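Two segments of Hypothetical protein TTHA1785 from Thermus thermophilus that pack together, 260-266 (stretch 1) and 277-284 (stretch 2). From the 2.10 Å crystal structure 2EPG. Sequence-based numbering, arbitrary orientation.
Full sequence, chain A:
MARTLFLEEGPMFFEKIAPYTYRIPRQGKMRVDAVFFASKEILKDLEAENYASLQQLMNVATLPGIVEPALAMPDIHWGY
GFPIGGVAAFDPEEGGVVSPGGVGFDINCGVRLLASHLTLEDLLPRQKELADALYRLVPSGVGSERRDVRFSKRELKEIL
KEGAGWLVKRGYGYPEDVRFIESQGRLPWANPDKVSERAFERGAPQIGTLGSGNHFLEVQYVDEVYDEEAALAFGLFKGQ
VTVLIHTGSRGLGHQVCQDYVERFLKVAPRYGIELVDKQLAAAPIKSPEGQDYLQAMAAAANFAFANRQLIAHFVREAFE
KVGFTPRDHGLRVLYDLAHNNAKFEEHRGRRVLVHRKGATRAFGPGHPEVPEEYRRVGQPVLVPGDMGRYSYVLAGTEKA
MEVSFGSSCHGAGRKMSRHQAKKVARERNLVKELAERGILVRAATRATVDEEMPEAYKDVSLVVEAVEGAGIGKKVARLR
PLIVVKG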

ATOM      1  N   TYR A 260     -15.327  10.960  -8.420  1.00 35.45           N
ATOM      2  CA  TYR A 260     -16.375  10.046  -7.991  1.00 33.72           C
ATOM      3  C   TYR A 260     -17.040  10.322  -6.660  1.00 34.80           C
ATOM      4  O   TYR A 260     -18.200   9.976  -6.482  1.00 34.96           O
ATOM      5  CB  TYR A 260     -15.876   8.599  -8.064  1.00 29.87           C
ATOM      6  CG  TYR A 260     -15.832   8.106  -9.500  1.00 27.53           C
ATOM      7  CD1 TYR A 260     -14.675   8.228 -10.265  1.00 26.73           C
ATOM      8  CD2 TYR A 260     -16.983   7.604 -10.114  1.00 26.08           C
ATOM      9  CE1 TYR A 260     -14.661   7.868 -11.611  1.00 25.83           C
ATOM     10  CE2 TYR A 260     -16.990   7.242 -11.457  1.00 27.04           C
ATOM     11  CZ  TYR A 260     -15.825   7.380 -12.198  1.00 26.34           C
ATOM     12  OH  TYR A 260     -15.834   7.041 -13.520  1.00 28.03           O
ATOM     13  N   VAL A 261     -16.327  10.933  -5.722  1.00 36.97           N
ATOM     14  CA  VAL A 261     -16.957  11.254  -4.451  1.00 37.89           C
ATOM     15  C   VAL A 261     -18.135  12.173  -4.777  1.00 40.62           C
ATOM     16  O   VAL A 261     -19.270  11.908  -4.364  1.00 38.92           O
ATOM     17  CB  VAL A 261     -16.012  12.017  -3.485  1.00 38.93           C
ATOM     18  CG1 VAL A 261     -16.825  12.616  -2.343  1.00 39.38           C
ATOM     19  CG2 VAL A 261     -14.958  11.077  -2.923  1.00 38.13           C
ATOM     20  N   GLU A 262     -17.867  13.243  -5.527  1.00 41.05           N
ATOM     21  CA  GLU A 262     -18.928  14.182  -5.870  1.00 44.11           C
ATOM     22  C   GLU A 262     -19.988  13.560  -6.760  1.00 43.70           C
ATOM     23  O   GLU A 262     -21.166  13.873  -6.626  1.00 43.33           O
ATOM     24  CB  GLU A 262     -18.361  15.468  -6.500  1.00 48.01           C
ATOM     25  CG  GLU A 262     -17.215  15.297  -7.471  1.00 53.20           C
ATOM     26  CD  GLU A 262     -16.594  16.640  -7.865  1.00 57.59           C
ATOM     27  OE1 GLU A 262     -16.008  17.319  -6.985  1.00 58.34           O
ATOM     28  OE2 GLU A 262     -16.694  17.020  -9.057  1.00 58.67           O
ATOM     29  N   ARG A 263     -19.588  12.662  -7.652  1.00 43.74           N
ATOM     30  CA  ARG A 263     -20.566  12.008  -8.499  1.00 43.01           C
ATOM     31  C   ARG A 263     -21.439  11.103  -7.616  1.00 43.51           C
ATOM     32  O   ARG A 263     -22.645  11.002  -7.833  1.00 42.41           O
ATOM     33  CB  ARG A 263     -19.877  11.190  -9.596  1.00 45.03           C
ATOM     34  CG  ARG A 263     -20.871  10.498 -10.524  1.00 46.67           C
ATOM     35  CD  ARG A 263     -20.225   9.788 -11.709  1.00 49.81           C
ATOM     36  NE  ARG A 263     -21.251   9.082 -12.479  1.00 52.15           N
ATOM     37  CZ  ARG A 263     -21.016   8.143 -13.390  1.00 52.76           C
ATOM     38  NH1 ARG A 263     -22.035   7.575 -14.020  1.00 53.38           N
ATOM     39  NH2 ARG A 263     -19.775   7.770 -13.674  1.00 51.20           N
ATOM     40  N   PHE A 264     -20.830  10.463  -6.614  1.00 43.62           N
ATOM     41  CA  PHE A 264     -21.557   9.575  -5.687  1.00 44.16           C
ATOM     42  C   PHE A 264     -22.474  10.343  -4.743  1.00 46.15           C
ATOM     43  O   PHE A 264     -23.483   9.817  -4.271  1.00 46.64           O
ATOM     44  CB  PHE A 264     -20.582   8.753  -4.829  1.00 40.26           C
ATOM     45  CG  PHE A 264     -20.036   7.525  -5.507  1.00 37.19           C
ATOM     46  CD1 PHE A 264     -20.044   7.408  -6.898  1.00 36.21           C
ATOM     47  CD2 PHE A 264     -19.460   6.505  -4.752  1.00 34.28           C
ATOM     48  CE1 PHE A 264     -19.480   6.291  -7.530  1.00 35.12           C
ATOM     49  CE2 PHE A 264     -18.891   5.383  -5.376  1.00 34.70           C
ATOM     50  CZ  PHE A 264     -18.899   5.277  -6.763  1.00 33.34           C
ATOM     51  N   LEU A 265     -22.111  11.582  -4.441  1.00 48.65           N
ATOM     52  CA  LEU A 265     -22.926  12.389  -3.555  1.00 52.07           C
ATOM     53  C   LEU A 265     -24.197  12.815  -4.286  1.00 53.90           C
ATOM     54  O   LEU A 265     -25.297  12.754  -3.730  1.00 53.91           O
ATOM     55  CB  LEU A 265     -22.141  13.622  -3.097  1.00 52.92           C
ATOM     56  CG  LEU A 265     -21.005  13.371  -2.095  1.00 53.46           C
ATOM     57  CD1 LEU A 265     -20.087  14.590  -2.039  1.00 52.31           C
ATOM     58  CD2 LEU A 265     -21.594  13.056  -0.719  1.00 52.50           C
ATOM     59  N   LYS A 266     -24.038  13.209  -5.547  1.00 56.25           N
ATOM     60  CA  LYS A 266     -25.156  13.681  -6.357  1.00 59.19           C
ATOM     61  C   LYS A 266     -25.982  12.583  -7.011  1.00 60.34           C
ATOM     62  O   LYS A 266     -26.602  12.809  -8.048  1.00 61.67           O
ATOM     63  CB  LYS A 266     -24.640  14.640  -7.434  1.00 60.22           C
ATOM     64  CG  LYS A 266     -25.659  15.693  -7.868  1.00 63.79           C
ATOM     65  CD  LYS A 266     -24.995  16.811  -8.668  1.00 64.91           C
ATOM     66  CE  LYS A 266     -25.876  18.059  -8.741  1.00 65.40           C
ATOM     67  NZ  LYS A 266     -27.179  17.806  -9.415  1.00 64.56           N
TER
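Stretch 2 (277-284) DKQLAAAP

Stretch 1 is the last part of a helix, which runs through Leu265; Lys266 is the first residue to leave helical phi/psi. Stretch 2 begins with a short 3-10 segment, 278-280, and opens out from Ala281 to reach a strand at 283-284. The register runs in reverse: Leu265 CA lies 6.0 Å from Ala281 CA, and Phe264 CA lies 6.1 Å from Ala282 CA. No hydrogen bond joins the two stretches, so the contact is one of apolar packing.

The start of stretch 2 is held by its own hydrogen bonds. Asp277, with chi1 t, accepts a hydrogen bond from the Gln279 backbone (Gln279 N to Asp277 OD2, 2.8 Å). Ala281 N donates a hydrogen bond to Lys278 O at 3.1 Å, closing the turn.

Ala281 points its CB toward the helix. Leu265 CD2 lies 3.7 Å from Ala281 CB, and Val261 CG1 lies 4.3 Å from Ala281 CB. Val261 and Leu265 are one helical turn apart, which lets both reach the same methyl. The CA-to-CB bond of Leu265 points sideways, but its m, t rotamer brings the end of the side chain nearer. Leu265 CD2 also lies 3.7 Å from Lys278 O. Val261 is t.

Phe264 has the largest covered area. Its CB points toward stretch 2, and its chi1 is m (-82°), with chi2 at 21°. In this setting Ala283 CB lies over one ring face, 3.6 Å from the centroid of the Phe264 ring and 10° off the normal, a CH-pi contact. Ala281 O lies at the ring edge, 4.1 Å from Phe264 CD2. Ala282 C is 3.7 Å from Phe264 CD2. The extended backbone alternates here: Ala281 and Ala283 point toward the helix, while Ala282 points away. Glu262 also points away, and makes no contact with stretch 2.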

ATOM      1  N   ASP A 277     -22.140  10.121   7.916  1.00 45.18           N
ATOM      2  CA  ASP A 277     -21.056  11.056   7.660  1.00 45.31           C
ATOM      3  C   ASP A 277     -20.988  11.171   6.140  1.00 45.98           C
ATOM      4  O   ASP A 277     -20.818  10.168   5.452  1.00 47.15           O
ATOM      5  CB  ASP A 277     -19.753  10.482   8.233  1.00 44.91           C
ATOM      6  CG  ASP A 277     -18.518  11.249   7.799  1.00 45.02           C
ATOM      7  OD1 ASP A 277     -17.403  10.801   8.142  1.00 45.47           O
ATOM      8  OD2 ASP A 277     -18.646  12.290   7.117  1.00 46.03           O
ATOM      9  N   LYS A 278     -21.138  12.383   5.615  1.00 46.19           N
ATOM     10  CA  LYS A 278     -21.108  12.597   4.169  1.00 47.56           C
ATOM     11  C   LYS A 278     -19.814  12.128   3.510  1.00 46.65           C
ATOM     12  O   LYS A 278     -19.796  11.813   2.318  1.00 45.41           O
ATOM     13  CB  LYS A 278     -21.337  14.079   3.841  1.00 49.83           C
ATOM     14  CG  LYS A 278     -20.542  15.039   4.725  1.00 55.94           C
ATOM     15  CD  LYS A 278     -19.871  16.168   3.935  1.00 58.08           C
ATOM     16  CE  LYS A 278     -18.704  15.651   3.090  1.00 60.58           C
ATOM     17  NZ  LYS A 278     -17.923  16.769   2.466  1.00 62.21           N
ATOM     18  N   GLN A 279     -18.735  12.077   4.285  1.00 45.31           N
ATOM     19  CA  GLN A 279     -17.445  11.653   3.756  1.00 45.98           C
ATOM     20  C   GLN A 279     -17.424  10.144   3.503  1.00 44.26           C
ATOM     21  O   GLN A 279     -16.469   9.607   2.933  1.00 42.31           O
ATOM     22  CB  GLN A 279     -16.322  12.052   4.720  1.00 47.58           C
ATOM     23  CG  GLN A 279     -16.395  13.511   5.164  1.00 52.13           C
ATOM     24  CD  GLN A 279     -15.051  14.068   5.612  1.00 54.68           C
ATOM     25  OE1 GLN A 279     -14.371  13.488   6.461  1.00 56.37           O
ATOM     26  NE2 GLN A 279     -14.666  15.206   5.041  1.00 54.89           N
ATOM     27  N   LEU A 280     -18.493   9.476   3.922  1.00 43.48           N
ATOM     28  CA  LEU A 280     -18.647   8.033   3.743  1.00 42.89           C
ATOM     29  C   LEU A 280     -19.338   7.760   2.398  1.00 42.27           C
ATOM     30  O   LEU A 280     -19.747   6.627   2.109  1.00 42.14           O
ATOM     31  CB  LEU A 280     -19.504   7.483   4.878  1.00 43.72           C
ATOM     32  CG  LEU A 280     -19.018   6.279   5.675  1.00 47.53           C
ATOM     33  CD1 LEU A 280     -17.596   6.483   6.171  1.00 45.32           C
ATOM     34  CD2 LEU A 280     -19.976   6.076   6.838  1.00 48.79           C
ATOM     35  N   ALA A 281     -19.471   8.811   1.592  1.00 38.92           N
ATOM     36  CA  ALA A 281     -20.116   8.737   0.285  1.00 37.52           C
ATOM     37  C   ALA A 281     -19.834   7.422  -0.435  1.00 35.80           C
ATOM     38  O   ALA A 281     -18.686   7.123  -0.744  1.00 36.37           O
ATOM     39  CB  ALA A 281     -19.660   9.907  -0.567  1.00 38.66           C
ATOM     40  N   ALA A 282     -20.887   6.650  -0.711  1.00 32.60           N
ATOM     41  CA  ALA A 282     -20.740   5.349  -1.372  1.00 31.01           C
ATOM     42  C   ALA A 282     -21.863   5.080  -2.372  1.00 30.80           C
ATOM     43  O   ALA A 282     -22.882   5.750  -2.351  1.00 30.39           O
ATOM     44  CB  ALA A 282     -20.721   4.234  -0.323  1.00 29.09           C
ATOM     45  N   ALA A 283     -21.672   4.076  -3.225  1.00 29.26           N
ATOM     46  CA  ALA A 283     -22.667   3.703  -4.216  1.00 27.44           C
ATOM     47  C   ALA A 283     -22.677   2.185  -4.314  1.00 28.26           C
ATOM     48  O   ALA A 283     -21.682   1.523  -4.009  1.00 28.64           O
ATOM     49  CB  ALA A 283     -22.315   4.315  -5.596  1.00 29.21           C
ATOM     50  N   PRO A 284     -23.813   1.608  -4.724  1.00 28.68           N
ATOM     51  CA  PRO A 284     -23.869   0.155  -4.837  1.00 26.88           C
ATOM     52  C   PRO A 284     -22.801  -0.314  -5.802  1.00 27.05           C
ATOM     53  O   PRO A 284     -22.606   0.278  -6.870  1.00 28.75           O
ATOM     54  CB  PRO A 284     -25.274  -0.099  -5.382  1.00 25.92           C
ATOM     55  CG  PRO A 284     -26.064   1.047  -4.817  1.00 25.16           C
ATOM     56  CD  PRO A 284     -25.131   2.214  -5.002  1.00 26.39           C
TER